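Local coordinates for protein alpha-Amylase (Thermotoga maritima, PDB 2B5D) that is a glycosyl hydrolase family 57 protein, named an alpha-amylase, with an alpha/beta domain and a helical C-terminal region, at residues Ser462-Ile467 with Val474-Asn479; Phe488-Asp493 with Arg506-Thr511. All blocks are in the same frame, centred on the assembly; numbering follows the deposited sequence.

Interaction 1: Ser462-Ile467 with Val474-Asn479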
loop_
_atom_site.group_PDB
_atom_site.type_symbol
_atom_site.label_atom_id
_atom_site.label_comp_id
_atom_site.label_asym_id
_atom_site.label_seq_id
_atom_site.Cartn_x
_atom_site.Cartn_y
_atom_site.Cartn_z
ATOM N N SER A 462 -18.478 -15.585 4.426
ATOM C CA SER A 462 -17.820 -15.313 5.719
ATOM C C SER A 462 -16.298 -15.243 5.520
ATOM O O SER A 462 -15.593 -14.441 6.160
ATOM C CB SER A 462 -18.152 -16.385 6.758
ATOM O OG SER A 462 -17.640 -17.616 6.281
ATOM N N ASP A 463 -15.825 -16.133 4.659
ATOM C CA ASP A 463 -14.520 -16.054 4.003
ATOM C C ASP A 463 -13.968 -14.649 3.742
ATOM O O ASP A 463 -12.780 -14.416 4.018
ATOM C CB ASP A 463 -14.587 -16.817 2.670
ATOM C CG ASP A 463 -15.223 -18.178 2.828
ATOM O OD1 ASP A 463 -14.515 -19.105 3.247
ATOM O OD2 ASP A 463 -16.432 -18.311 2.549
ATOM N N TRP A 464 -14.790 -13.738 3.198
ATOM C CA TRP A 464 -14.340 -12.348 2.968
ATOM C C TRP A 464 -14.406 -11.429 4.190
ATOM O O TRP A 464 -14.217 -10.213 4.037
ATOM C CB TRP A 464 -15.115 -11.620 1.857
ATOM C CG TRP A 464 -15.552 -12.369 0.647
ATOM C CD1 TRP A 464 -16.771 -12.242 0.005
ATOM C CD2 TRP A 464 -14.796 -13.331 -0.108
ATOM N NE1 TRP A 464 -16.817 -13.083 -1.081
ATOM C CE2 TRP A 464 -15.625 -13.763 -1.178
ATOM C CE3 TRP A 464 -13.498 -13.872 0.015
ATOM C CZ2 TRP A 464 -15.199 -14.704 -2.120
ATOM C CZ3 TRP A 464 -13.079 -14.810 -0.910
ATOM C CH2 TRP A 464 -13.928 -15.213 -1.977
ATOM N N ALA A 465 -14.676 -11.972 5.381
ATOM C CA ALA A 465 -15.065 -11.129 6.533
ATOM C C ALA A 465 -14.216 -11.337 7.794
ATOM O O ALA A 465 -13.754 -10.376 8.419
ATOM C CB ALA A 465 -16.576 -11.305 6.844
ATOM N N PHE A 466 -14.062 -12.601 8.170
ATOM C CA PHE A 466 -13.199 -13.035 9.261
ATOM C C PHE A 466 -12.842 -14.433 8.813
ATOM O O PHE A 466 -13.347 -15.431 9.361
ATOM N N ILE A 467 -11.993 -14.498 7.788
ATOM C CA ILE A 467 -11.916 -15.681 6.940
ATOM C C ILE A 467 -11.169 -16.865 7.499
ATOM O O ILE A 467 -10.567 -16.802 8.586
ATOM N N VAL A 474 -6.570 -9.750 4.594
ATOM C CA VAL A 474 -7.725 -8.841 4.424
ATOM C C VAL A 474 -7.542 -7.798 3.325
ATOM O O VAL A 474 -7.362 -6.609 3.604
ATOM N N GLN A 475 -7.608 -8.250 2.074
ATOM C CA GLN A 475 -7.078 -7.497 0.944
ATOM C C GLN A 475 -7.722 -7.974 -0.333
ATOM O O GLN A 475 -8.483 -7.227 -0.945
ATOM N N TYR A 476 -7.431 -9.210 -0.746
ATOM C CA TYR A 476 -8.238 -9.865 -1.789
ATOM C C TYR A 476 -9.692 -9.998 -1.298
ATOM O O TYR A 476 -10.628 -10.001 -2.111
ATOM C CB TYR A 476 -7.669 -11.241 -2.190
ATOM C CG TYR A 476 -8.575 -12.044 -3.122
ATOM C CD1 TYR A 476 -8.593 -11.804 -4.504
ATOM C CD2 TYR A 476 -9.429 -13.034 -2.618
ATOM C CE1 TYR A 476 -9.438 -12.540 -5.366
ATOM C CE2 TYR A 476 -10.274 -13.779 -3.472
ATOM C CZ TYR A 476 -10.270 -13.524 -4.837
ATOM O OH TYR A 476 -11.108 -14.246 -5.659
ATOM N N ALA A 477 -9.850 -10.060 0.031
ATOM C CA ALA A 477 -11.121 -10.325 0.705
ATOM C C ALA A 477 -12.094 -9.135 0.673
ATOM O O ALA A 477 -13.220 -9.257 0.178
ATOM C CB ALA A 477 -10.870 -10.781 2.145
ATOM N N GLU A 478 -11.668 -7.987 1.203
ATOM C CA GLU A 478 -12.536 -6.818 1.223
ATOM C C GLU A 478 -12.661 -6.253 -0.179
ATOM O O GLU A 478 -13.647 -5.600 -0.509
ATOM C CB GLU A 478 -12.067 -5.781 2.245
ATOM C CG GLU A 478 -12.682 -6.028 3.628
ATOM C CD GLU A 478 -12.381 -4.914 4.644
ATOM O OE1 GLU A 478 -11.833 -5.227 5.745
ATOM O OE2 GLU A 478 -12.699 -3.729 4.343
ATOM N N ASN A 479 -11.665 -6.548 -1.001
ATOM C CA ASN A 479 -11.768 -6.337 -2.431
ATOM C C ASN A 479 -12.868 -7.201 -3.067
ATOM O O ASN A 479 -13.649 -6.690 -3.851
ATOM C CB ASN A 479 -10.413 -6.555 -3.112
ATOM C CG ASN A 479 -9.428 -5.368 -2.896
ATOM O OD1 ASN A 479 -9.626 -4.500 -2.019
ATOM N ND2 ASN A 479 -8.352 -5.344 -3.701
#
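An apolar and aromatic contact joins the loop that follows helix 443-458 to the first turns of helix 473-496, with Trp464 lying against Tyr476 and Ala477. The indole is the main element on the loop side. Its six-membered ring and the phenol ring of Tyr476 form an offset edge-to-face pair, with the edge of Tyr476 directed toward the indole face, planes 80° apart and centroids separated by 5.9 Å. The nearest atoms of the pair are Trp464 CZ3 and Tyr476 CE2, at 3.9 Å. Tyr476 gets there because its CG is anti to the backbone N (chi1 172°), which brings the end of the ring nearer to the loop than its first bond would suggest.

At the base of the indole, the backbones come close: the CA atoms of Trp464 and Ala477 are 4.4 Å apart, a spacing that the small alanine side chain permits. Trp464 CB sits 3.5 Å from Ala477 O, while the methyl CB of Ala477 lies 3.9 Å from both O and CA of Trp464. Within the loop, Asp463 CB covers one indole face near its rim. The loop is itself tightly turned, since Ser462 O accepts from the backbone N of both Ala465 and Phe466, and Ser462 OG ties it to His146 O.

The polar atoms of the two rings bond to other parts of the same chain: Tyr476 OH to His18 NE2, and Trp464 NE1 weakly to Leu458 O. Pro14 also touches the indole. The meeting of the segments is thus apolar and aromatic, consistent with a modest edge-to-face attraction, while the Tyr476 bond to His18, and more weakly that of Trp464 to Leu458, probably help to set how the rings are turned.

Interaction 2: Phe488-Asp493 with Arg506-Thr511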
loop_
_atom_site.group_PDB
_atom_site.type_symbol
_atom_site.label_atom_id
_atom_site.label_comp_id
_atom_site.label_asym_id
_atom_site.label_seq_id
_atom_site.Cartn_x
_atom_site.Cartn_y
_atom_site.Cartn_z
ATOM N N PHE A 488 -23.760 -5.527 -7.664
ATOM C CA PHE A 488 -25.165 -5.505 -7.272
ATOM C C PHE A 488 -25.771 -4.121 -7.507
ATOM O O PHE A 488 -26.904 -4.009 -8.010
ATOM C CB PHE A 488 -25.339 -5.945 -5.801
ATOM C CG PHE A 488 -26.759 -5.823 -5.271
ATOM C CD1 PHE A 488 -27.559 -6.967 -5.101
ATOM C CD2 PHE A 488 -27.273 -4.590 -4.914
ATOM C CE1 PHE A 488 -28.856 -6.874 -4.608
ATOM C CE2 PHE A 488 -28.570 -4.476 -4.418
ATOM C CZ PHE A 488 -29.372 -5.630 -4.264
ATOM N N LEU A 489 -25.045 -3.070 -7.128
ATOM C CA LEU A 489 -25.577 -1.722 -7.273
ATOM C C LEU A 489 -25.736 -1.287 -8.742
ATOM O O LEU A 489 -26.681 -0.566 -9.091
ATOM C CB LEU A 489 -24.699 -0.724 -6.557
ATOM C CG LEU A 489 -24.500 -0.893 -5.068
ATOM C CD1 LEU A 489 -23.303 -0.044 -4.608
ATOM C CD2 LEU A 489 -25.742 -0.491 -4.304
ATOM N N ASN A 490 -24.802 -1.717 -9.584
ATOM C CA ASN A 490 -24.921 -1.527 -11.010
ATOM C C ASN A 490 -26.192 -2.125 -11.536
ATOM O O ASN A 490 -26.913 -1.471 -12.274
ATOM C CB ASN A 490 -23.730 -2.115 -11.773
ATOM C CG ASN A 490 -22.477 -1.288 -11.612
ATOM O OD1 ASN A 490 -22.524 -0.132 -11.181
ATOM N ND2 ASN A 490 -21.340 -1.893 -11.912
ATOM N N LEU A 491 -26.479 -3.369 -11.180
ATOM C CA LEU A 491 -27.717 -3.971 -11.678
ATOM C C LEU A 491 -28.942 -3.271 -11.100
ATOM O O LEU A 491 -29.953 -3.099 -11.777
ATOM C CB LEU A 491 -27.763 -5.458 -11.401
ATOM C CG LEU A 491 -26.632 -6.284 -11.957
ATOM C CD1 LEU A 491 -26.425 -7.492 -11.040
ATOM C CD2 LEU A 491 -26.915 -6.702 -13.370
ATOM N N TYR A 492 -28.850 -2.864 -9.844
ATOM C CA TYR A 492 -29.961 -2.218 -9.186
ATOM C C TYR A 492 -30.309 -0.959 -9.949
ATOM O O TYR A 492 -31.496 -0.696 -10.226
ATOM C CB TYR A 492 -29.614 -1.891 -7.733
ATOM C CG TYR A 492 -30.665 -1.092 -7.028
ATOM C CD1 TYR A 492 -31.840 -1.704 -6.571
ATOM C CD2 TYR A 492 -30.515 0.291 -6.825
ATOM C CE1 TYR A 492 -32.833 -0.969 -5.922
ATOM C CE2 TYR A 492 -31.503 1.041 -6.188
ATOM C CZ TYR A 492 -32.667 0.401 -5.740
ATOM O OH TYR A 492 -33.661 1.118 -5.085
ATOM N N ASP A 493 -29.275 -0.183 -10.275
ATOM C CA ASP A 493 -29.438 1.052 -11.019
ATOM C C ASP A 493 -30.021 0.892 -12.416
ATOM O O ASP A 493 -30.913 1.628 -12.799
ATOM C CB ASP A 493 -28.114 1.770 -11.083
ATOM C CG ASP A 493 -27.783 2.403 -9.790
ATOM O OD1 ASP A 493 -28.706 2.473 -8.927
ATOM O OD2 ASP A 493 -26.615 2.821 -9.630
ATOM N N ARG A 506 -24.657 -10.032 -18.968
ATOM C CA ARG A 506 -24.091 -11.295 -19.423
ATOM C C ARG A 506 -22.667 -11.463 -18.917
ATOM O O ARG A 506 -22.155 -12.584 -18.814
ATOM C CB ARG A 506 -24.043 -11.333 -20.945
ATOM C CG ARG A 506 -25.358 -11.503 -21.625
ATOM C CD ARG A 506 -25.123 -12.206 -22.973
ATOM N NE ARG A 506 -24.280 -11.400 -23.850
ATOM C CZ ARG A 506 -24.702 -10.352 -24.558
ATOM N NH1 ARG A 506 -23.829 -9.683 -25.319
ATOM N NH2 ARG A 506 -25.986 -9.961 -24.508
ATOM N N TYR A 507 -22.000 -10.343 -18.661
ATOM C CA TYR A 507 -20.621 -10.428 -18.210
ATOM C C TYR A 507 -20.707 -11.005 -16.789
ATOM O O TYR A 507 -20.175 -12.078 -16.524
ATOM C CB TYR A 507 -19.883 -9.075 -18.292
ATOM C CG TYR A 507 -18.635 -9.093 -17.452
ATOM C CD1 TYR A 507 -17.651 -10.047 -17.688
ATOM C CD2 TYR A 507 -18.456 -8.195 -16.392
ATOM C CE1 TYR A 507 -16.519 -10.143 -16.885
ATOM C CE2 TYR A 507 -17.321 -8.278 -15.582
ATOM C CZ TYR A 507 -16.362 -9.254 -15.835
ATOM O OH TYR A 507 -15.223 -9.352 -15.079
ATOM N N TYR A 508 -21.435 -10.314 -15.916
ATOM C CA TYR A 508 -21.787 -10.797 -14.578
ATOM C C TYR A 508 -22.312 -12.244 -14.493
ATOM O O TYR A 508 -21.864 -13.024 -13.637
ATOM C CB TYR A 508 -22.828 -9.864 -13.967
ATOM C CG TYR A 508 -22.331 -8.470 -13.685
ATOM C CD1 TYR A 508 -23.199 -7.522 -13.202
ATOM C CD2 TYR A 508 -20.999 -8.094 -13.917
ATOM C CE1 TYR A 508 -22.796 -6.246 -12.905
ATOM C CE2 TYR A 508 -20.554 -6.775 -13.634
ATOM C CZ TYR A 508 -21.482 -5.853 -13.136
ATOM O OH TYR A 508 -21.147 -4.537 -12.820
ATOM N N GLU A 509 -23.242 -12.620 -15.380
ATOM C CA GLU A 509 -23.728 -14.010 -15.406
ATOM C C GLU A 509 -22.613 -15.018 -15.640
ATOM O O GLU A 509 -22.689 -16.167 -15.211
ATOM C CB GLU A 509 -24.841 -14.213 -16.439
ATOM C CG GLU A 509 -26.166 -13.637 -16.022
ATOM C CD GLU A 509 -27.177 -13.587 -17.175
ATOM O OE1 GLU A 509 -26.735 -13.443 -18.337
ATOM O OE2 GLU A 509 -28.424 -13.684 -16.929
ATOM N N TRP A 510 -21.577 -14.566 -16.318
ATOM C CA TRP A 510 -20.481 -15.431 -16.760
ATOM C C TRP A 510 -19.427 -15.556 -15.695
ATOM O O TRP A 510 -18.937 -16.639 -15.446
ATOM C CB TRP A 510 -19.843 -14.816 -18.028
ATOM C CG TRP A 510 -18.572 -15.428 -18.517
ATOM C CD1 TRP A 510 -18.387 -16.704 -18.946
ATOM C CD2 TRP A 510 -17.316 -14.750 -18.699
ATOM N NE1 TRP A 510 -17.089 -16.878 -19.371
ATOM C CE2 TRP A 510 -16.414 -15.687 -19.245
ATOM C CE3 TRP A 510 -16.873 -13.423 -18.460
ATOM C CZ2 TRP A 510 -15.074 -15.355 -19.563
ATOM C CZ3 TRP A 510 -15.552 -13.098 -18.750
ATOM C CH2 TRP A 510 -14.663 -14.068 -19.295
ATOM N N THR A 511 -19.046 -14.426 -15.102
ATOM C CA THR A 511 -17.976 -14.450 -14.142
ATOM C C THR A 511 -18.458 -14.944 -12.757
ATOM O O THR A 511 -17.750 -15.707 -12.048
ATOM C CB THR A 511 -17.191 -13.095 -14.073
ATOM O OG1 THR A 511 -16.050 -13.281 -13.228
ATOM C CG2 THR A 511 -18.021 -11.963 -13.534
#
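Leu491 lays its branched end along the edge of the Tyr508 ring, near the ring plane, where helix 473-496 faces helix 502-511. The closest approach is from CD2 of Leu491 to CD1 of Tyr508, at 3.8 Å, and Leu491 CG lies in the ring plane 3.9 Å from the same CD1. Leu491 and Tyr508 run antiparallel alongside one another, spanning a backbone gap of 9.5 Å between their CA atoms.

At the far end of the ring, Asn490 ND2 donates to Tyr508 OH over 2.8 Å. This bond is nearly straight (173°), and the hydroxyl oxygen lies in the amide plane of Asn490. Amide and ring are almost coplanar, 9° apart, although the Asn490 side chain comes in roughly perpendicular to the tyrosine. A weak hydrogen bond from Lys486 NZ, one turn earlier, reaches Asn490 OD1 and may help orient the amide.

Tyr508 OH is also hydrogen-bonded to Glu20 O of the second subunit, and Tyr507 stacks on Tyr507 of that subunit. The buried phenol thus has polar partners in both chains, and the same oxygen joins the helix-helix bond and the subunit interface.

Overall arrangement
Following the chain, helix 443-458 leads into a loop that holds 462-467, which interaction 1 folds back onto the start of helix 473-496, closing a short connection of six residues. The same helix then runs on to interaction 2, where its later part meets helix 502-511 after twelve intervening residues that include the end of one helix and the start of the next. The two contacts are in series, neither nested nor crossed, with centres 21 Å apart and nearest atoms about 9 Å apart. Helix 473-496 is their common element: its early turns face the loop and the N-terminal segment around His18, its later turns the last helix and the second subunit. All four segments belong to the helical C-terminal region.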